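Local coordinates for L-ribulose 3-epimerase (Methylomonas sp. DH-1, PDB 7CJ7), which catalyses the manganese-dependent epimerization of ketoses at C3, with its highest activity toward L-ribulose, and works as a homodimer, at residues R128-A142 against E167-N179. Residues are numbered along the deposited sequence; the frame is centred on the assembly and turned at random.
Sequences RANSVAAMQRLADYA and EGLAFLDEVNRPN
F171 sits as a knob among R128, S131, V132 and M135 on helix 125-143. With its CG anti to the backbone N (chi1 -176°), the ring reaches across so that V132 CG2 lies over one face in a CH-pi contact, 3.9 Å from the F171 ring centroid. S131 and M135 CG meet the ring edge, the S131 hydroxyl being hydrogen-bonded to the carbonyl of Y113. V175 CG2 extends the apolar seam against M135 CB and V132 CG1.

Charged pairs flank this core. Beside F171, the extended R128 crosses E174 in a salt bridge whose bonds are weak (NE to OE2, 3.3 Å). At the other end R177 grips D140 side-on, its NE 2.9 Å from D140 OD1 and its NH2 3.1 Å from D140 OD2, both oxygens met on their syn sides. The R177 guanidinium also lies in an offset stack with the Q136 amide, the planes 20° apart, with Q136 CB over its face. A leucine in its place would probably leave the D140 carboxylate without its cationic mate and Q136 without this flat cover.

Amides bind backbone carbonyls: Q136 NE2 donates to V175 O (3.1 Å) at the end of helix 165-175, and N179 ND2 to A139 O (2.9 Å). A water bridges N179 OD1 and D140 OD1.

Crossing at -61°, these are consecutive outer helices of the TIM barrel, packed outside strand 148-152, which carries the manganese ligand E152.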
loop_
_atom_site.group_PDB
_atom_site.type_symbol
_atom_site.label_atom_id
_atom_site.label_comp_id
_atom_site.label_asym_id
_atom_site.label_seq_id
_atom_site.Cartn_x
_atom_site.Cartn_y
_atom_site.Cartn_z
ATOM N N ARG A 128 14.087 -3.175 -16.119
ATOM C CA ARG A 128 14.951 -2.265 -15.323
ATOM C C ARG A 128 15.948 -1.562 -16.250
ATOM O O ARG A 128 16.112 -0.341 -16.123
ATOM C CB ARG A 128 15.656 -3.014 -14.189
ATOM C CG ARG A 128 16.428 -2.087 -13.258
ATOM C CD ARG A 128 17.522 -2.828 -12.523
ATOM N NE ARG A 128 18.389 -1.972 -11.736
ATOM C CZ ARG A 128 18.099 -1.556 -10.514
ATOM N NH1 ARG A 128 18.956 -0.803 -9.855
ATOM N NH2 ARG A 128 16.949 -1.889 -9.956
ATOM N N ALA A 129 16.596 -2.297 -17.156
ATOM C CA ALA A 129 17.561 -1.739 -18.138
ATOM C C ALA A 129 16.884 -0.651 -18.991
ATOM O O ALA A 129 17.486 0.412 -19.206
ATOM C CB ALA A 129 18.083 -2.852 -19.006
ATOM N N ASN A 130 15.677 -0.916 -19.485
ATOM C CA ASN A 130 14.916 0.050 -20.324
ATOM C C ASN A 130 14.637 1.323 -19.513
ATOM O O ASN A 130 14.794 2.426 -20.054
ATOM C CB ASN A 130 13.645 -0.600 -20.882
ATOM C CG ASN A 130 13.954 -1.667 -21.909
ATOM O OD1 ASN A 130 15.093 -1.781 -22.356
ATOM N ND2 ASN A 130 12.956 -2.459 -22.274
ATOM N N SER A 131 14.261 1.188 -18.246
ATOM C CA SER A 131 13.982 2.334 -17.341
ATOM C C SER A 131 15.250 3.183 -17.165
ATOM O O SER A 131 15.203 4.406 -17.342
ATOM C CB SER A 131 13.487 1.839 -16.022
ATOM O OG SER A 131 12.991 2.921 -15.259
ATOM N N VAL A 132 16.373 2.544 -16.855
ATOM C CA VAL A 132 17.683 3.244 -16.687
ATOM C C VAL A 132 17.986 4.045 -17.960
ATOM O O VAL A 132 18.343 5.247 -17.856
ATOM C CB VAL A 132 18.810 2.248 -16.369
ATOM C CG1 VAL A 132 20.177 2.911 -16.434
ATOM C CG2 VAL A 132 18.605 1.616 -15.003
ATOM N N ALA A 133 17.889 3.410 -19.125
ATOM C CA ALA A 133 18.242 4.049 -20.411
ATOM C C ALA A 133 17.313 5.245 -20.640
ATOM O O ALA A 133 17.801 6.310 -21.057
ATOM C CB ALA A 133 18.154 3.050 -21.537
ATOM N N ALA A 134 16.016 5.068 -20.379
ATOM C CA ALA A 134 15.002 6.132 -20.559
ATOM C C ALA A 134 15.360 7.317 -19.665
ATOM O O ALA A 134 15.187 8.474 -20.099
ATOM C CB ALA A 134 13.620 5.615 -20.249
ATOM N N MET A 135 15.825 7.057 -18.440
ATOM C CA MET A 135 16.112 8.162 -17.495
ATOM C C MET A 135 17.412 8.860 -17.911
ATOM O O MET A 135 17.537 10.077 -17.668
ATOM C CB MET A 135 16.170 7.676 -16.048
ATOM C CG MET A 135 14.812 7.219 -15.529
ATOM S SD MET A 135 13.500 8.475 -15.637
ATOM C CE MET A 135 12.850 8.174 -17.281
ATOM N N GLN A 136 18.338 8.146 -18.550
ATOM C CA GLN A 136 19.528 8.793 -19.143
ATOM C C GLN A 136 19.088 9.745 -20.254
ATOM O O GLN A 136 19.581 10.882 -20.271
ATOM C CB GLN A 136 20.516 7.755 -19.654
ATOM C CG GLN A 136 21.134 6.954 -18.524
ATOM C CD GLN A 136 21.981 5.817 -19.029
ATOM O OE1 GLN A 136 21.731 5.263 -20.097
ATOM N NE2 GLN A 136 22.985 5.454 -18.250
ATOM N N ARG A 137 18.232 9.292 -21.166
ATOM C CA ARG A 137 17.792 10.131 -22.311
ATOM C C ARG A 137 17.039 11.358 -21.770
ATOM O O ARG A 137 17.280 12.480 -22.267
ATOM C CB ARG A 137 16.952 9.313 -23.298
ATOM C CG ARG A 137 17.706 8.166 -23.955
ATOM C CD ARG A 137 16.942 7.578 -25.129
ATOM N NE ARG A 137 15.662 6.997 -24.746
ATOM C CZ ARG A 137 15.498 5.762 -24.290
ATOM N NH1 ARG A 137 16.535 4.967 -24.131
ATOM N NH2 ARG A 137 14.293 5.321 -23.974
ATOM N N LEU A 138 16.162 11.164 -20.782
ATOM C CA LEU A 138 15.368 12.271 -20.199
ATOM C C LEU A 138 16.310 13.239 -19.475
ATOM O O LEU A 138 16.178 14.441 -19.679
ATOM C CB LEU A 138 14.323 11.723 -19.233
ATOM C CG LEU A 138 13.569 12.794 -18.445
ATOM C CD1 LEU A 138 12.866 13.766 -19.382
ATOM C CD2 LEU A 138 12.584 12.159 -17.483
ATOM N N ALA A 139 17.214 12.737 -18.636
ATOM C CA ALA A 139 18.175 13.597 -17.907
ATOM C C ALA A 139 18.919 14.492 -18.908
ATOM O O ALA A 139 19.098 15.693 -18.634
ATOM C CB ALA A 139 19.116 12.757 -17.085
ATOM N N ASP A 140 19.353 13.932 -20.037
ATOM C CA ASP A 140 20.164 14.666 -21.038
ATOM C C ASP A 140 19.283 15.732 -21.701
ATOM O O ASP A 140 19.785 16.869 -21.907
ATOM C CB ASP A 140 20.819 13.695 -22.025
ATOM C CG ASP A 140 21.916 12.851 -21.391
ATOM O OD1 ASP A 140 22.405 13.237 -20.312
ATOM O OD2 ASP A 140 22.262 11.799 -21.971
ATOM N N TYR A 141 18.024 15.406 -22.006
ATOM C CA TYR A 141 17.046 16.368 -22.584
ATOM C C TYR A 141 16.782 17.513 -21.599
ATOM O O TYR A 141 16.832 18.708 -22.018
ATOM C CB TYR A 141 15.743 15.663 -22.972
ATOM C CG TYR A 141 14.801 16.532 -23.752
ATOM C CD1 TYR A 141 15.002 16.802 -25.096
ATOM C CD2 TYR A 141 13.717 17.125 -23.128
ATOM C CE1 TYR A 141 14.135 17.623 -25.802
ATOM C CE2 TYR A 141 12.851 17.950 -23.819
ATOM C CZ TYR A 141 13.038 18.177 -25.165
ATOM O OH TYR A 141 12.175 19.010 -25.825
ATOM N N ALA A 142 16.507 17.176 -20.336
ATOM C CA ALA A 142 16.210 18.138 -19.250
ATOM C C ALA A 142 17.435 19.024 -19.012
ATOM O O ALA A 142 17.257 20.195 -18.678
ATOM C CB ALA A 142 15.807 17.410 -17.989
ATOM N N GLU A 167 17.198 1.072 -2.998
ATOM C CA GLU A 167 17.031 0.555 -4.377
ATOM C C GLU A 167 17.109 1.717 -5.370
ATOM O O GLU A 167 17.725 1.541 -6.444
ATOM C CB GLU A 167 15.713 -0.194 -4.539
ATOM C CG GLU A 167 15.704 -1.520 -3.828
ATOM C CD GLU A 167 14.478 -2.352 -4.136
ATOM O OE1 GLU A 167 13.421 -1.746 -4.462
ATOM O OE2 GLU A 167 14.572 -3.589 -4.035
ATOM N N GLY A 168 16.501 2.858 -5.052
ATOM C CA GLY A 168 16.543 4.035 -5.939
ATOM C C GLY A 168 17.973 4.514 -6.142
ATOM O O GLY A 168 18.315 4.944 -7.261
ATOM N N LEU A 169 18.799 4.469 -5.101
ATOM C CA LEU A 169 20.199 4.965 -5.184
ATOM C C LEU A 169 21.041 4.029 -6.074
ATOM O O LEU A 169 21.850 4.542 -6.849
ATOM C CB LEU A 169 20.776 5.114 -3.774
ATOM C CG LEU A 169 20.183 6.255 -2.949
ATOM C CD1 LEU A 169 20.679 6.189 -1.516
ATOM C CD2 LEU A 169 20.504 7.608 -3.567
ATOM N N ALA A 170 20.832 2.710 -6.017
ATOM C CA ALA A 170 21.515 1.745 -6.908
ATOM C C ALA A 170 21.086 2.007 -8.355
ATOM O O ALA A 170 21.952 2.000 -9.239
ATOM C CB ALA A 170 21.210 0.336 -6.493
ATOM N N PHE A 171 19.800 2.267 -8.585
ATOM C CA PHE A 171 19.243 2.604 -9.920
ATOM C C PHE A 171 19.924 3.879 -10.437
ATOM O O PHE A 171 20.390 3.913 -11.583
ATOM C CB PHE A 171 17.719 2.720 -9.820
ATOM C CG PHE A 171 16.988 2.976 -11.113
ATOM C CD1 PHE A 171 16.951 4.241 -11.667
ATOM C CD2 PHE A 171 16.290 1.959 -11.740
ATOM C CE1 PHE A 171 16.260 4.482 -12.841
ATOM C CE2 PHE A 171 15.572 2.207 -12.900
ATOM C CZ PHE A 171 15.548 3.469 -13.441
ATOM N N LEU A 172 20.015 4.906 -9.597
ATOM C CA LEU A 172 20.612 6.205 -9.993
ATOM C C LEU A 172 22.102 6.020 -10.303
ATOM O O LEU A 172 22.624 6.772 -11.127
ATOM C CB LEU A 172 20.381 7.216 -8.878
ATOM C CG LEU A 172 18.977 7.808 -8.849
ATOM C CD1 LEU A 172 18.763 8.611 -7.585
ATOM C CD2 LEU A 172 18.745 8.672 -10.062
ATOM N N ASP A 173 22.761 5.046 -9.675
ATOM C CA ASP A 173 24.195 4.767 -9.951
ATOM C C ASP A 173 24.338 4.283 -11.396
ATOM O O ASP A 173 25.336 4.630 -12.036
ATOM C CB ASP A 173 24.775 3.720 -9.005
ATOM C CG ASP A 173 24.998 4.213 -7.592
ATOM O OD1 ASP A 173 25.121 5.439 -7.413
ATOM O OD2 ASP A 173 25.060 3.351 -6.676
ATOM N N GLU A 174 23.366 3.517 -11.892
ATOM C CA GLU A 174 23.365 2.995 -13.286
ATOM C C GLU A 174 22.967 4.132 -14.237
ATOM O O GLU A 174 23.529 4.211 -15.333
ATOM C CB GLU A 174 22.454 1.768 -13.410
ATOM C CG GLU A 174 22.890 0.593 -12.541
ATOM C CD GLU A 174 21.898 -0.560 -12.434
ATOM O OE1 GLU A 174 21.981 -1.335 -11.453
ATOM O OE2 GLU A 174 21.037 -0.692 -13.326
ATOM N N VAL A 175 22.039 5.003 -13.841
ATOM C CA VAL A 175 21.674 6.178 -14.676
ATOM C C VAL A 175 22.918 7.062 -14.826
ATOM O O VAL A 175 23.251 7.444 -15.950
ATOM C CB VAL A 175 20.496 6.950 -14.059
ATOM C CG1 VAL A 175 20.282 8.270 -14.779
ATOM C CG2 VAL A 175 19.240 6.087 -14.054
ATOM N N ASN A 176 23.565 7.374 -13.706
ATOM C CA ASN A 176 24.849 8.110 -13.666
ATOM C C ASN A 176 24.725 9.445 -14.412
ATOM O O ASN A 176 25.516 9.694 -15.340
ATOM C CB ASN A 176 25.970 7.274 -14.275
ATOM C CG ASN A 176 27.306 7.887 -13.946
ATOM O OD1 ASN A 176 27.431 8.516 -12.902
ATOM N ND2 ASN A 176 28.283 7.707 -14.815
ATOM N N ARG A 177 23.766 10.275 -14.014
ATOM C CA ARG A 177 23.561 11.635 -14.564
ATOM C C ARG A 177 23.539 12.632 -13.414
ATOM O O ARG A 177 22.877 12.400 -12.407
ATOM C CB ARG A 177 22.271 11.675 -15.384
ATOM C CG ARG A 177 22.349 10.868 -16.671
ATOM C CD ARG A 177 23.435 11.383 -17.589
ATOM N NE ARG A 177 23.322 10.875 -18.944
ATOM C CZ ARG A 177 23.902 9.766 -19.372
ATOM N NH1 ARG A 177 24.607 9.035 -18.530
ATOM N NH2 ARG A 177 23.773 9.387 -20.631
ATOM N N PRO A 178 24.255 13.771 -13.540
ATOM C CA PRO A 178 24.390 14.725 -12.436
ATOM C C PRO A 178 23.082 15.448 -12.076
ATOM O O PRO A 178 22.987 15.979 -10.977
ATOM C CB PRO A 178 25.418 15.738 -12.966
ATOM C CG PRO A 178 25.281 15.653 -14.473
ATOM C CD PRO A 178 24.981 14.194 -14.752
ATOM N N ASN A 179 22.116 15.467 -12.995
ATOM C CA ASN A 179 20.834 16.186 -12.768
ATOM C C ASN A 179 19.725 15.163 -12.530
ATOM O O ASN A 179 18.559 15.542 -12.632
ATOM C CB ASN A 179 20.480 17.134 -13.914
ATOM C CG ASN A 179 20.218 16.408 -15.210
ATOM O OD1 ASN A 179 20.951 15.494 -15.562
ATOM N ND2 ASN A 179 19.196 16.830 -15.935
HETATM O O HOH W 1 22.610 14.929 -17.627
#